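Local coordinates for serine acetyltransferase (Neisseria gonorrhoeae, PDB 6WYE), which probably catalyses the transfer of an acetyl group from acetyl-CoA to L-serine, giving O-acetyl-L-serine in the first step of cysteine synthesis from serine, at residues Gly190-Leu195 and Gly215-Lys220; Gly186-Glu191 and Gly204-Gly209; Glu40-Ala45 and Glu122-Leu127; Ser54-Thr59 and Pro126-Lys131; Gly240-Ile245 and Arg271-Pro276. One frame throughout, in Å; residues are numbered along the deposited sequence. Where two conformers were deposited one is given.

Contact 1 of 5, residues Gly190-Leu195 and Gly215-Lys220. With LMR ((2S)-2-hydroxybutanedioic acid), chain I.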
# COMPACT_ATOMS: atom_id res chain seq x y z
N GLY A 190 1.03 -33.11 -0.10
CA GLY A 190 1.59 -33.13 1.24
C GLY A 190 3.07 -33.47 1.30
O GLY A 190 3.74 -33.66 0.29
N GLU A 191 3.54 -33.64 2.54
CA GLU A 191 4.98 -33.59 2.85
C GLU A 191 5.78 -34.64 2.08
O GLU A 191 6.89 -34.36 1.63
CB GLU A 191 5.19 -33.79 4.36
CG GLU A 191 6.67 -33.98 4.78
CD GLU A 191 6.86 -34.12 6.30
OE1 GLU A 191 5.87 -34.42 6.99
OE2 GLU A 191 7.99 -33.92 6.80
N THR A 192 5.24 -35.86 1.93
CA THR A 192 5.97 -36.96 1.31
C THR A 192 5.47 -37.29 -0.08
O THR A 192 5.79 -38.35 -0.62
CB THR A 192 5.92 -38.21 2.20
OG1 THR A 192 4.57 -38.70 2.27
CG2 THR A 192 6.41 -37.90 3.60
N ALA A 193 4.69 -36.40 -0.69
CA ALA A 193 4.22 -36.61 -2.06
C ALA A 193 5.38 -36.51 -3.04
O ALA A 193 6.30 -35.70 -2.88
CB ALA A 193 3.15 -35.59 -2.42
N VAL A 194 5.34 -37.35 -4.07
CA VAL A 194 6.35 -37.34 -5.13
C VAL A 194 5.64 -37.36 -6.47
O VAL A 194 4.76 -38.20 -6.69
CB VAL A 194 7.32 -38.53 -5.03
CG1 VAL A 194 8.34 -38.45 -6.17
CG2 VAL A 194 8.02 -38.56 -3.69
N LEU A 195 6.00 -36.44 -7.35
CA LEU A 195 5.46 -36.39 -8.69
C LEU A 195 6.59 -36.59 -9.69
O LEU A 195 7.61 -35.89 -9.62
CB LEU A 195 4.76 -35.06 -8.97
CG LEU A 195 3.31 -34.95 -8.55
CD1 LEU A 195 3.27 -34.77 -7.05
CD2 LEU A 195 2.70 -33.75 -9.27
N GLY A 215 6.58 -40.21 8.57
CA GLY A 215 7.00 -41.18 7.57
C GLY A 215 6.19 -41.07 6.30
O GLY A 215 5.22 -40.31 6.20
N ASP A 216 6.60 -41.87 5.31
CA ASP A 216 5.98 -41.90 3.99
C ASP A 216 4.49 -42.16 4.11
O ASP A 216 4.08 -43.21 4.61
CB ASP A 216 6.63 -43.00 3.13
CG ASP A 216 7.68 -42.47 2.18
OD1 ASP A 216 8.17 -41.34 2.40
OD2 ASP A 216 8.01 -43.17 1.19
N ARG A 217 3.68 -41.20 3.63
CA ARG A 217 2.24 -41.32 3.81
C ARG A 217 1.43 -40.61 2.72
O ARG A 217 0.22 -40.46 2.90
CB ARG A 217 1.82 -40.78 5.19
CG ARG A 217 2.09 -39.29 5.36
CD ARG A 217 1.96 -38.85 6.82
NE ARG A 217 2.11 -37.41 6.93
CZ ARG A 217 3.28 -36.78 7.01
NH1 ARG A 217 4.41 -37.47 7.01
NH2 ARG A 217 3.32 -35.46 7.10
N HIS A 218 2.06 -40.14 1.65
CA HIS A 218 1.42 -39.47 0.53
C HIS A 218 1.71 -40.21 -0.77
O HIS A 218 2.67 -40.99 -0.85
CB HIS A 218 1.91 -38.01 0.41
CG HIS A 218 1.59 -37.17 1.61
ND1 HIS A 218 2.43 -37.08 2.70
CD2 HIS A 218 0.54 -36.37 1.88
CE1 HIS A 218 1.91 -36.26 3.59
NE2 HIS A 218 0.76 -35.81 3.12
N PRO A 219 0.90 -40.00 -1.82
CA PRO A 219 1.08 -40.76 -3.06
C PRO A 219 2.38 -40.43 -3.77
O PRO A 219 2.98 -39.36 -3.60
CB PRO A 219 -0.12 -40.33 -3.92
CG PRO A 219 -1.10 -39.77 -2.96
CD PRO A 219 -0.32 -39.18 -1.84
N LYS A 220 2.83 -41.39 -4.56
CA LYS A 220 3.91 -41.19 -5.51
C LYS A 220 3.35 -41.45 -6.90
O LYS A 220 2.81 -42.53 -7.16
CB LYS A 220 5.10 -42.09 -5.18
CG LYS A 220 5.35 -42.11 -3.69
CD LYS A 220 6.81 -42.29 -3.33
CE LYS A 220 6.94 -42.30 -1.81
NZ LYS A 220 8.25 -42.78 -1.31
C1 LMR I . -0.29 -35.08 6.74
O1A LMR I . -0.38 -36.26 6.57
O1B LMR I . 0.75 -34.50 6.78
C2 LMR I . -1.59 -34.29 6.90
O2 LMR I . -1.37 -32.90 6.98
C3 LMR I . -2.58 -34.60 5.77
C4 LMR I . -2.01 -34.23 4.41
O4A LMR I . -0.91 -33.79 4.35
O4B LMR I . -2.70 -34.36 3.45
O HOH W 1 5.09 -41.23 0.37

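Contact 2 of 5, residues Gly186-Glu191 and Gly204-Gly209. With LMR ((2S)-2-hydroxybutanedioic acid), chain I.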
# COMPACT_ATOMS: atom_id res chain seq x y z
N GLY A 186 -7.42 -25.17 -5.14
CA GLY A 186 -7.72 -26.33 -4.31
C GLY A 186 -6.72 -27.46 -4.38
O GLY A 186 -6.92 -28.48 -3.71
N PHE A 187 -5.65 -27.33 -5.17
CA PHE A 187 -4.64 -28.38 -5.23
C PHE A 187 -3.90 -28.48 -3.90
O PHE A 187 -3.55 -27.47 -3.28
CB PHE A 187 -3.63 -28.11 -6.35
CG PHE A 187 -2.56 -29.17 -6.48
CD1 PHE A 187 -2.89 -30.47 -6.84
CD2 PHE A 187 -1.23 -28.85 -6.25
CE1 PHE A 187 -1.91 -31.46 -6.97
CE2 PHE A 187 -0.24 -29.84 -6.37
CZ PHE A 187 -0.59 -31.15 -6.73
N VAL A 188 -3.69 -29.71 -3.45
CA VAL A 188 -3.00 -29.99 -2.20
C VAL A 188 -2.04 -31.13 -2.47
O VAL A 188 -2.43 -32.15 -3.05
CB VAL A 188 -3.98 -30.36 -1.07
CG1 VAL A 188 -3.24 -30.96 0.10
CG2 VAL A 188 -4.79 -29.16 -0.62
N ALA A 189 -0.78 -30.97 -2.06
CA ALA A 189 0.19 -32.05 -2.12
C ALA A 189 0.99 -32.00 -0.83
O ALA A 189 1.55 -30.95 -0.50
CB ALA A 189 1.12 -31.92 -3.35
N GLY A 190 1.03 -33.11 -0.10
CA GLY A 190 1.59 -33.13 1.24
C GLY A 190 3.07 -33.47 1.30
O GLY A 190 3.74 -33.66 0.29
N GLU A 191 3.54 -33.64 2.54
CA GLU A 191 4.98 -33.59 2.85
C GLU A 191 5.78 -34.64 2.08
O GLU A 191 6.89 -34.36 1.63
CB GLU A 191 5.19 -33.79 4.36
CG GLU A 191 6.67 -33.98 4.78
CD GLU A 191 6.86 -34.12 6.30
OE1 GLU A 191 5.87 -34.42 6.99
OE2 GLU A 191 7.99 -33.92 6.80
N GLY A 204 -8.34 -28.67 -7.78
CA GLY A 204 -9.04 -29.43 -6.75
C GLY A 204 -8.47 -30.81 -6.43
O GLY A 204 -9.05 -31.53 -5.60
N VAL A 205 -7.36 -31.19 -7.04
CA VAL A 205 -6.79 -32.52 -6.83
C VAL A 205 -6.03 -32.55 -5.51
O VAL A 205 -5.34 -31.60 -5.13
CB VAL A 205 -5.89 -32.92 -8.01
CG1 VAL A 205 -4.97 -34.09 -7.64
CG2 VAL A 205 -6.74 -33.28 -9.19
N THR A 206 -6.15 -33.67 -4.79
CA THR A 206 -5.48 -33.86 -3.52
C THR A 206 -4.50 -35.02 -3.63
O THR A 206 -4.90 -36.13 -3.98
CB THR A 206 -6.48 -34.15 -2.41
OG1 THR A 206 -7.43 -33.08 -2.34
CG2 THR A 206 -5.76 -34.30 -1.08
N LEU A 207 -3.22 -34.75 -3.34
CA LEU A 207 -2.24 -35.80 -3.08
C LEU A 207 -2.01 -35.80 -1.58
O LEU A 207 -1.08 -35.17 -1.05
CB LEU A 207 -0.96 -35.55 -3.88
CG LEU A 207 -1.30 -35.26 -5.35
CD1 LEU A 207 -0.08 -34.88 -6.14
CD2 LEU A 207 -2.03 -36.43 -6.02
N GLY A 208 -2.90 -36.50 -0.87
CA GLY A 208 -3.07 -36.32 0.55
C GLY A 208 -2.53 -37.49 1.36
O GLY A 208 -2.25 -38.58 0.84
N GLY A 209 -2.37 -37.23 2.65
CA GLY A 209 -1.84 -38.20 3.58
C GLY A 209 -2.93 -38.99 4.29
O GLY A 209 -4.13 -38.77 4.11
C1 LMR I . -0.29 -35.08 6.74
O1A LMR I . -0.38 -36.26 6.57
O1B LMR I . 0.75 -34.50 6.78
C2 LMR I . -1.59 -34.29 6.90
O2 LMR I . -1.37 -32.90 6.98
C3 LMR I . -2.58 -34.60 5.77
C4 LMR I . -2.01 -34.23 4.41
O4A LMR I . -0.91 -33.79 4.35
O4B LMR I . -2.70 -34.36 3.45
O HOH W 2 -9.39 -29.53 -3.18

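Contact 3 of 5, residues Glu40-Ala45 and Glu122-Leu127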
# COMPACT_ATOMS: atom_id res chain seq x y z
N GLU A 40 9.10 -11.43 -27.73
CA GLU A 40 8.36 -10.93 -28.89
C GLU A 40 6.86 -10.88 -28.62
O GLU A 40 6.19 -9.91 -29.02
CB GLU A 40 8.66 -11.80 -30.13
N GLU A 41 6.30 -11.92 -28.00
CA GLU A 41 4.91 -11.86 -27.57
C GLU A 41 4.67 -10.68 -26.64
O GLU A 41 3.64 -10.00 -26.72
CB GLU A 41 4.51 -13.15 -26.84
CG GLU A 41 4.62 -14.43 -27.63
CD GLU A 41 4.38 -15.66 -26.76
OE1 GLU A 41 4.33 -15.52 -25.51
OE2 GLU A 41 4.23 -16.76 -27.32
N THR A 42 5.61 -10.44 -25.72
CA THR A 42 5.40 -9.40 -24.72
C THR A 42 5.49 -8.02 -25.36
O THR A 42 4.67 -7.14 -25.06
CB THR A 42 6.42 -9.56 -23.60
OG1 THR A 42 6.21 -10.83 -22.95
CG2 THR A 42 6.27 -8.44 -22.57
N ALA A 43 6.45 -7.82 -26.27
CA ALA A 43 6.53 -6.53 -26.95
C ALA A 43 5.25 -6.26 -27.72
O ALA A 43 4.76 -5.12 -27.74
CB ALA A 43 7.74 -6.49 -27.89
N ALA A 44 4.66 -7.29 -28.32
CA ALA A 44 3.39 -7.14 -29.02
C ALA A 44 2.27 -6.76 -28.07
O ALA A 44 1.45 -5.88 -28.38
CB ALA A 44 3.04 -8.43 -29.76
N ALA A 45 2.16 -7.45 -26.93
CA ALA A 45 1.12 -7.11 -25.97
C ALA A 45 1.30 -5.70 -25.44
O ALA A 45 0.32 -4.95 -25.28
CB ALA A 45 1.12 -8.11 -24.80
N GLU A 122 0.12 -19.04 -26.54
CA GLU A 122 1.29 -18.19 -26.42
C GLU A 122 2.03 -18.58 -25.15
O GLU A 122 1.40 -18.87 -24.13
CB GLU A 122 0.92 -16.69 -26.38
CG GLU A 122 0.65 -16.11 -27.76
CD GLU A 122 0.88 -14.60 -27.80
OE1 GLU A 122 0.59 -13.95 -26.78
OE2 GLU A 122 1.34 -14.07 -28.84
N TYR A 123 3.35 -18.58 -25.21
CA TYR A 123 4.12 -19.05 -24.06
C TYR A 123 4.06 -18.08 -22.89
O TYR A 123 4.16 -18.51 -21.73
CB TYR A 123 5.55 -19.31 -24.47
CG TYR A 123 5.66 -20.42 -25.50
CD1 TYR A 123 5.72 -21.76 -25.10
CD2 TYR A 123 5.68 -20.14 -26.86
CE1 TYR A 123 5.81 -22.79 -26.03
CE2 TYR A 123 5.77 -21.16 -27.80
CZ TYR A 123 5.83 -22.48 -27.38
OH TYR A 123 5.92 -23.49 -28.32
N SER A 124 3.93 -16.79 -23.15
CA SER A 124 3.91 -15.83 -22.04
C SER A 124 2.57 -15.82 -21.30
O SER A 124 2.49 -15.22 -20.23
CB SER A 124 4.28 -14.43 -22.55
OG SER A 124 3.39 -13.98 -23.53
N LEU A 125 1.53 -16.45 -21.85
CA LEU A 125 0.24 -16.47 -21.15
C LEU A 125 0.33 -17.23 -19.83
O LEU A 125 0.01 -16.64 -18.78
CB LEU A 125 -0.84 -17.03 -22.07
CG LEU A 125 -2.17 -17.37 -21.40
CD1 LEU A 125 -2.82 -16.10 -20.87
CD2 LEU A 125 -3.09 -18.08 -22.39
N PRO A 126 0.78 -18.50 -19.78
CA PRO A 126 0.95 -19.12 -18.45
C PRO A 126 2.01 -18.44 -17.62
O PRO A 126 1.87 -18.36 -16.39
CB PRO A 126 1.31 -20.58 -18.76
CG PRO A 126 1.78 -20.58 -20.18
CD PRO A 126 1.06 -19.46 -20.87
N LEU A 127 3.10 -17.99 -18.25
CA LEU A 127 4.18 -17.34 -17.52
C LEU A 127 3.64 -16.19 -16.66
O LEU A 127 3.99 -16.05 -15.48
CB LEU A 127 5.26 -16.82 -18.48
CG LEU A 127 6.28 -15.89 -17.82
CD1 LEU A 127 7.05 -16.61 -16.72
CD2 LEU A 127 7.25 -15.27 -18.81
O HOH W 3 3.33 -11.22 -22.78

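Contact 4 of 5, residues Ser54-Thr59 and Pro126-Lys131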
# COMPACT_ATOMS: atom_id res chain seq x y z
N SER A 54 3.94 -0.69 -18.95
CA SER A 54 5.05 -0.53 -18.01
C SER A 54 5.23 -1.74 -17.11
O SER A 54 6.36 -2.08 -16.75
CB SER A 54 4.83 0.71 -17.15
OG SER A 54 4.88 1.88 -17.95
N PHE A 55 4.13 -2.43 -16.80
CA PHE A 55 4.23 -3.72 -16.11
C PHE A 55 5.01 -4.72 -16.95
O PHE A 55 5.90 -5.41 -16.43
CB PHE A 55 2.82 -4.22 -15.81
CG PHE A 55 2.67 -5.73 -15.78
CD1 PHE A 55 3.24 -6.48 -14.77
CD2 PHE A 55 1.90 -6.37 -16.74
CE1 PHE A 55 3.07 -7.87 -14.73
CE2 PHE A 55 1.71 -7.76 -16.71
CZ PHE A 55 2.30 -8.51 -15.70
N LEU A 56 4.69 -4.82 -18.25
CA LEU A 56 5.38 -5.78 -19.12
C LEU A 56 6.85 -5.41 -19.30
O LEU A 56 7.70 -6.31 -19.39
CB LEU A 56 4.68 -5.86 -20.47
CG LEU A 56 3.27 -6.43 -20.38
CD1 LEU A 56 2.54 -6.24 -21.70
CD2 LEU A 56 3.32 -7.93 -19.98
N HIS A 57 7.17 -4.11 -19.34
CA HIS A 57 8.56 -3.69 -19.45
C HIS A 57 9.32 -3.97 -18.16
O HIS A 57 10.48 -4.41 -18.20
CB HIS A 57 8.64 -2.21 -19.83
CG HIS A 57 8.81 -1.95 -21.30
ND1 HIS A 57 7.73 -1.84 -22.16
CD2 HIS A 57 9.92 -1.79 -22.06
CE1 HIS A 57 8.18 -1.62 -23.39
NE2 HIS A 57 9.50 -1.59 -23.36
N GLN A 58 8.70 -3.74 -17.00
CA GLN A 58 9.39 -3.97 -15.73
C GLN A 58 9.46 -5.45 -15.38
O GLN A 58 10.46 -5.91 -14.80
CB GLN A 58 8.69 -3.21 -14.59
CG GLN A 58 8.90 -1.70 -14.64
CD GLN A 58 7.82 -0.93 -13.91
OE1 GLN A 58 7.00 -1.51 -13.20
NE2 GLN A 58 7.80 0.39 -14.10
N THR A 59 8.43 -6.22 -15.73
CA THR A 59 8.41 -7.64 -15.40
C THR A 59 9.14 -8.51 -16.43
O THR A 59 9.74 -9.52 -16.06
CB THR A 59 6.96 -8.12 -15.26
OG1 THR A 59 6.32 -7.38 -14.21
CG2 THR A 59 6.89 -9.62 -14.94
N PRO A 126 0.78 -18.50 -19.78
CA PRO A 126 0.95 -19.12 -18.45
C PRO A 126 2.01 -18.44 -17.62
O PRO A 126 1.87 -18.36 -16.39
CB PRO A 126 1.31 -20.58 -18.76
CG PRO A 126 1.78 -20.58 -20.18
CD PRO A 126 1.06 -19.46 -20.87
N LEU A 127 3.10 -17.99 -18.25
CA LEU A 127 4.18 -17.34 -17.52
C LEU A 127 3.64 -16.19 -16.66
O LEU A 127 3.99 -16.05 -15.48
CB LEU A 127 5.26 -16.82 -18.48
CG LEU A 127 6.28 -15.89 -17.82
CD1 LEU A 127 7.05 -16.61 -16.72
CD2 LEU A 127 7.25 -15.27 -18.81
N LEU A 128 2.77 -15.37 -17.25
CA LEU A 128 2.27 -14.19 -16.55
C LEU A 128 0.93 -14.40 -15.87
O LEU A 128 0.67 -13.74 -14.86
CB LEU A 128 2.14 -13.02 -17.54
CG LEU A 128 3.48 -12.59 -18.13
CD1 LEU A 128 3.32 -11.48 -19.19
CD2 LEU A 128 4.42 -12.16 -17.01
N TYR A 129 0.06 -15.29 -16.38
CA TYR A 129 -1.34 -15.25 -15.96
C TYR A 129 -1.95 -16.57 -15.51
O TYR A 129 -3.14 -16.59 -15.22
CB TYR A 129 -2.21 -14.66 -17.09
CG TYR A 129 -1.66 -13.35 -17.66
CD1 TYR A 129 -1.55 -12.22 -16.86
CD2 TYR A 129 -1.26 -13.27 -18.98
CE1 TYR A 129 -1.06 -11.03 -17.35
CE2 TYR A 129 -0.77 -12.07 -19.51
CZ TYR A 129 -0.67 -10.96 -18.69
OH TYR A 129 -0.17 -9.80 -19.21
N PHE A 130 -1.19 -17.67 -15.47
CA PHE A 130 -1.75 -18.96 -15.04
C PHE A 130 -1.27 -19.28 -13.63
O PHE A 130 -0.10 -19.60 -13.41
CB PHE A 130 -1.38 -20.10 -16.00
CG PHE A 130 -2.22 -20.15 -17.26
CD1 PHE A 130 -3.03 -19.08 -17.61
CD2 PHE A 130 -2.17 -21.26 -18.10
CE1 PHE A 130 -3.79 -19.12 -18.77
CE2 PHE A 130 -2.92 -21.32 -19.25
CZ PHE A 130 -3.72 -20.24 -19.60
N LYS A 131 -2.22 -19.22 -12.68
CA LYS A 131 -1.93 -19.41 -11.26
C LYS A 131 -1.31 -20.78 -10.95
O LYS A 131 -0.50 -20.90 -10.03
CB LYS A 131 -3.25 -19.24 -10.50
CG LYS A 131 -3.27 -19.47 -9.04
CD LYS A 131 -4.62 -18.98 -8.45
CE LYS A 131 -5.74 -20.03 -8.57
NZ LYS A 131 -6.92 -19.69 -7.70

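Contact 5 of 5, residues Gly240-Ile245 and Arg271-Pro276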
# COMPACT_ATOMS: atom_id res chain seq x y z
N GLY A 240 0.89 -45.92 -11.09
CA GLY A 240 1.85 -46.35 -12.10
C GLY A 240 1.90 -45.43 -13.30
O GLY A 240 0.94 -44.72 -13.63
N SER A 241 3.03 -45.49 -14.00
CA SER A 241 3.24 -44.63 -15.16
C SER A 241 2.10 -44.77 -16.16
O SER A 241 1.54 -45.86 -16.34
CB SER A 241 4.58 -44.96 -15.83
OG SER A 241 4.73 -46.35 -16.01
N ASN A 242 1.74 -43.65 -16.77
CA ASN A 242 0.71 -43.55 -17.80
C ASN A 242 -0.68 -43.92 -17.32
O ASN A 242 -1.58 -44.11 -18.14
CB ASN A 242 1.07 -44.41 -19.02
CG ASN A 242 2.22 -43.84 -19.80
OD1 ASN A 242 2.42 -42.62 -19.84
ND2 ASN A 242 2.99 -44.71 -20.44
N ALA A 243 -0.90 -44.03 -16.01
CA ALA A 243 -2.24 -44.22 -15.51
C ALA A 243 -3.08 -42.96 -15.71
O ALA A 243 -2.57 -41.88 -16.02
CB ALA A 243 -2.21 -44.62 -14.03
N LYS A 244 -4.39 -43.11 -15.55
CA LYS A 244 -5.34 -42.01 -15.66
C LYS A 244 -6.32 -42.09 -14.49
O LYS A 244 -6.96 -43.12 -14.28
CB LYS A 244 -6.08 -42.05 -16.99
CG LYS A 244 -7.22 -41.07 -17.10
CD LYS A 244 -7.84 -41.17 -18.48
CE LYS A 244 -9.34 -40.93 -18.40
NZ LYS A 244 -9.91 -40.62 -19.74
N ILE A 245 -6.42 -41.00 -13.73
CA ILE A 245 -7.35 -40.89 -12.61
C ILE A 245 -8.48 -39.98 -13.06
O ILE A 245 -8.28 -38.78 -13.28
CB ILE A 245 -6.67 -40.34 -11.36
CG1 ILE A 245 -5.30 -41.00 -11.16
CG2 ILE A 245 -7.59 -40.45 -10.14
CD1 ILE A 245 -5.35 -42.49 -10.82
N ARG A 271 -8.08 -49.71 -19.89
CA ARG A 271 -6.68 -49.43 -20.20
C ARG A 271 -6.56 -48.00 -20.71
O ARG A 271 -7.39 -47.54 -21.50
N SER A 272 -5.53 -47.30 -20.25
CA SER A 272 -5.38 -45.86 -20.47
C SER A 272 -4.75 -45.49 -21.81
O SER A 272 -4.77 -44.31 -22.18
CB SER A 272 -4.57 -45.24 -19.33
OG SER A 272 -3.19 -45.52 -19.48
N LEU A 273 -4.17 -46.45 -22.54
CA LEU A 273 -3.45 -46.16 -23.78
C LEU A 273 -3.99 -46.98 -24.93
O LEU A 273 -4.41 -48.13 -24.73
CB LEU A 273 -1.95 -46.48 -23.63
CG LEU A 273 -1.24 -46.25 -22.31
CD1 LEU A 273 0.11 -46.95 -22.34
CD2 LEU A 273 -1.07 -44.75 -22.08
N LYS A 274 -3.99 -46.40 -26.14
CA LYS A 274 -4.34 -47.13 -27.36
C LYS A 274 -3.04 -47.52 -28.05
O LYS A 274 -2.31 -46.65 -28.55
N THR A 275 -2.78 -48.82 -28.12
CA THR A 275 -1.57 -49.31 -28.76
C THR A 275 -1.64 -49.11 -30.28
O THR A 275 -2.73 -49.07 -30.85
CB THR A 275 -1.36 -50.78 -28.43
OG1 THR A 275 -2.42 -51.55 -29.01
CG2 THR A 275 -1.36 -50.99 -26.92
N PRO A 276 -0.49 -48.98 -30.94
CA PRO A 276 -0.50 -48.93 -32.42
C PRO A 276 -1.16 -50.15 -33.05
O PRO A 276 -1.82 -50.01 -34.09
CB PRO A 276 1.00 -48.85 -32.78
CG PRO A 276 1.66 -48.32 -31.54
CD PRO A 276 0.87 -48.87 -30.39

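Contact 1 of 5, residues Gly190-Leu195 and Gly215-Lys220
This is one wall of the malate-binding pocket, built on the left-handed parallel beta-helix of the hexapeptide-repeat transferases, where successive turns of the coil meet at R217 and E191. The R217 guanidinium works along its edge: NE and NH2 take the two oxygens of one malate carboxylate, NH2 reaching O1B at 2.8 Å, while NH2 also forms a salt bridge with E191 OE1 at 2.8 Å. That bond is nearly straight (167°), lies in the guanidinium plane and uses the anti lone pair of OE1; the E191 carboxylate plane stands 87° from the guanidinium plane. NH1 is tied back to G215 O, which helps fix the group's rotation. H218 NE2 donates to O4A of the other malate carboxylate, 2.9 Å away. Its ring is held from two directions: G190 CA packs over one face, and T192 OG1 meets ND1 at the edge, 2.7 Å apart. With chi1 at 66°, T192 OG1 also accepts the backbone N-H of R217. D117, D182 and H183 of the second subunit complete the malate site. Farther along, V194 pairs with K220 in parallel register, and V194 N donates to P219 O at 3.1 Å, in the carbonyl plane.

Contact 2 of 5, residues Gly186-Glu191 and Gly204-Gly209
V188 O receives the shortest bond here, from L207 N at 2.7 Å, almost straight at the hydrogen (174°) though the donor is tilted from the carbonyl plane. The neighbouring links run V188 N to V205 O (3.0 Å) and G190 N to L207 O (3.1 Å), so the two strands are joined as a parallel pair, with V188 opposite T206 and A189 opposite L207. CA-H groups support the same carbonyls: F187 CA approaches V205 O, and A189 CA approaches L207 O. At the start of the pair, a water donates to both G186 O and G204 O.

The apolar contact is carried by F187. CG lies anti to the backbone N (chi1 -179°), which lays the ring alongside the next coil: CD1 comes 4.0 Å from V205 CB, and L207 CD1 meets the ring edge, 3.8 Å from CZ. A189 CB and L207 CB add a smaller touch on the same side of the sheet. At the far end the chain turns to the ligand, where G209 N donates to malate O4B at 3.0 Å with an angle of 164°. G208 and G209 carry no side chain, and the backbone itself lines this part of the pocket.

Strands 188-189 and 206-208 are neighbours in one parallel sheet of the left-handed beta-helix, between strands 168-169 and 232-234. L207 also reaches I227 and I233 in the coil interior, while T206 OG1 bonds H203 of the second subunit.

Contact 3 of 5, residues Glu40-Ala45 and Glu122-Leu127
E41 reaches from its helix to the start of helix 124-129 and accepts three hydrogen bonds with its carboxylate. OE1 takes two of them, from S124 N and from S124 OG, each at 2.7 Å; OE2 takes the third from Y123 N at 2.9 Å. Both amides meet syn lone pairs, whereas the hydroxyl comes to the anti side of OE1, 23° out of the carboxylate plane. A forked grip of this kind fixes the rotation of the carboxylate, and N-H groups at a helix start would be expected to stabilise its negative charge. In S124 a chi1 of 60° sets OG beside its own N-H, so both reach OE1. Next to this, E122 arrives from the opposite direction, its carboxylate stacked on that of E41 with planes 17° apart; the like charges of E41 OE2 and E122 OE2 are 4.2 Å apart. E41 OE2 also touches the Y123 ring edge, at CD2. A water donates to T42 OG1 and S124 OG; T42 OG1 is also hydrogen-bonded to I38 O of its own helix. Helix 34-48 thus packs against the beginning of helix 124-129, with T42 facing helix 53-61 and Y123 stacking on Y114, a residue of the sodium site, from helix 100-116.

Contact 4 of 5, residues Ser54-Thr59 and Pro126-Lys131
L56 and L128 each set CG anti to the carbonyl carbon (chi1 -65° and -63°), and these first torsions turn both side chains to the interface between the helices, where L56 CD2 meets L128 CD1 at 3.6 Å. This is the tightest touch between the segments, with the two side chains running obliquely to one another. The other branch of L128 serves different partners: CD2 lies 4.1 Å from T59 CG2, the two side chains sliding past each other in opposite directions, and it also reaches CZ of F55, more loosely at 4.4 Å.

Y129 comes in beside L128. The Y129 and F55 side chains come from opposite directions, and the hydroxyl rather than a ring face makes the approach: Y129 OH lies in the plane of the F55 ring at its edge, 3.7 Å from CE2. L56 CD2 touches the same OH at 4.0 Å, approaching at about a right angle. One face of the tyrosine ring is filled by its own neighbour, with L128 CB 3.5 Å above the plane and over the centre, which braces the ring against the leucine. No hydrogen bond crosses between the segments; the join is wholly a matter of van der Waals packing.

Within the N-terminal helical domain the contact sets helix 53-61 against the end of helix 124-129. L56 turns its flank to T42, A45 and A46 of helix 34-48, and T59 leans on Y72 and H73 of helix 66-78. The third subunit packs on F55 through I82 and on Y129 through T152.

Contact 5 of 5, residues Gly240-Ile245 and Arg271-Pro276
N242 and L273 lie across each other at about a right angle, the leucine bringing its two methyls up to different parts of the asparagine. L273 CD2 is the nearer methyl, 3.7 Å from N242 CB, and CD1 faces the amide, 4.1 Å from ND2. Both side chains hold CG anti to the carbonyl carbon. The asparagine thus meets its neighbour mainly through its aliphatic root, and the leucine methyls touch CB and the amide by van der Waals contact.

S272 is turned differently. Its OG stands between the backbone N and the carbonyl carbon at chi1 77° and points at the backbone of the opposite segment, donating to N242 O at 2.5 Å. That is very short, and the exact length should not be pressed. The carbonyl is met at a C=O...donor angle of 155°, with the hydroxyl tilted from its plane. This is the one hydrogen bond between the two segments. Behind it S272 CB rests 4.2 Å from K244 CB, while the lysine chain then leads away from the segment. The contact is small and lies largely at the surface.

N242 belongs to a type II turn running from G240 to A243, closed by A243 N to G240 O at 3.1 Å, and its backbone adopts positive phi. Directly after it strand 244-245 begins, hydrogen-bonded to strand 259-262. Through S272 and L273, which pack against the N242 turn, the loop that follows strand 267-269 lies on a corner of the left-handed beta-helix, where tight turns join the short strands of successive sheets.

Contacts 1 and 2 share G190 and E191, lie about 10 Å apart between centres, and together supply this subunit's share of one malate pocket; H218 CD2 packs 3.1 Å from G209 N, joining the two. The second subunit completes that site. Contacts 3 and 4 form another pair, with centres about 8 Å apart and P126 and L127 in common, in the helical domain across the chain's centre from the pocket; about 32 Å separates the centres of contacts 1 and 4. Contact 5 belongs to the beta-helix again, farther along the chain, with its centre about 22 Å from those of contacts 1 and 2 and without touching either.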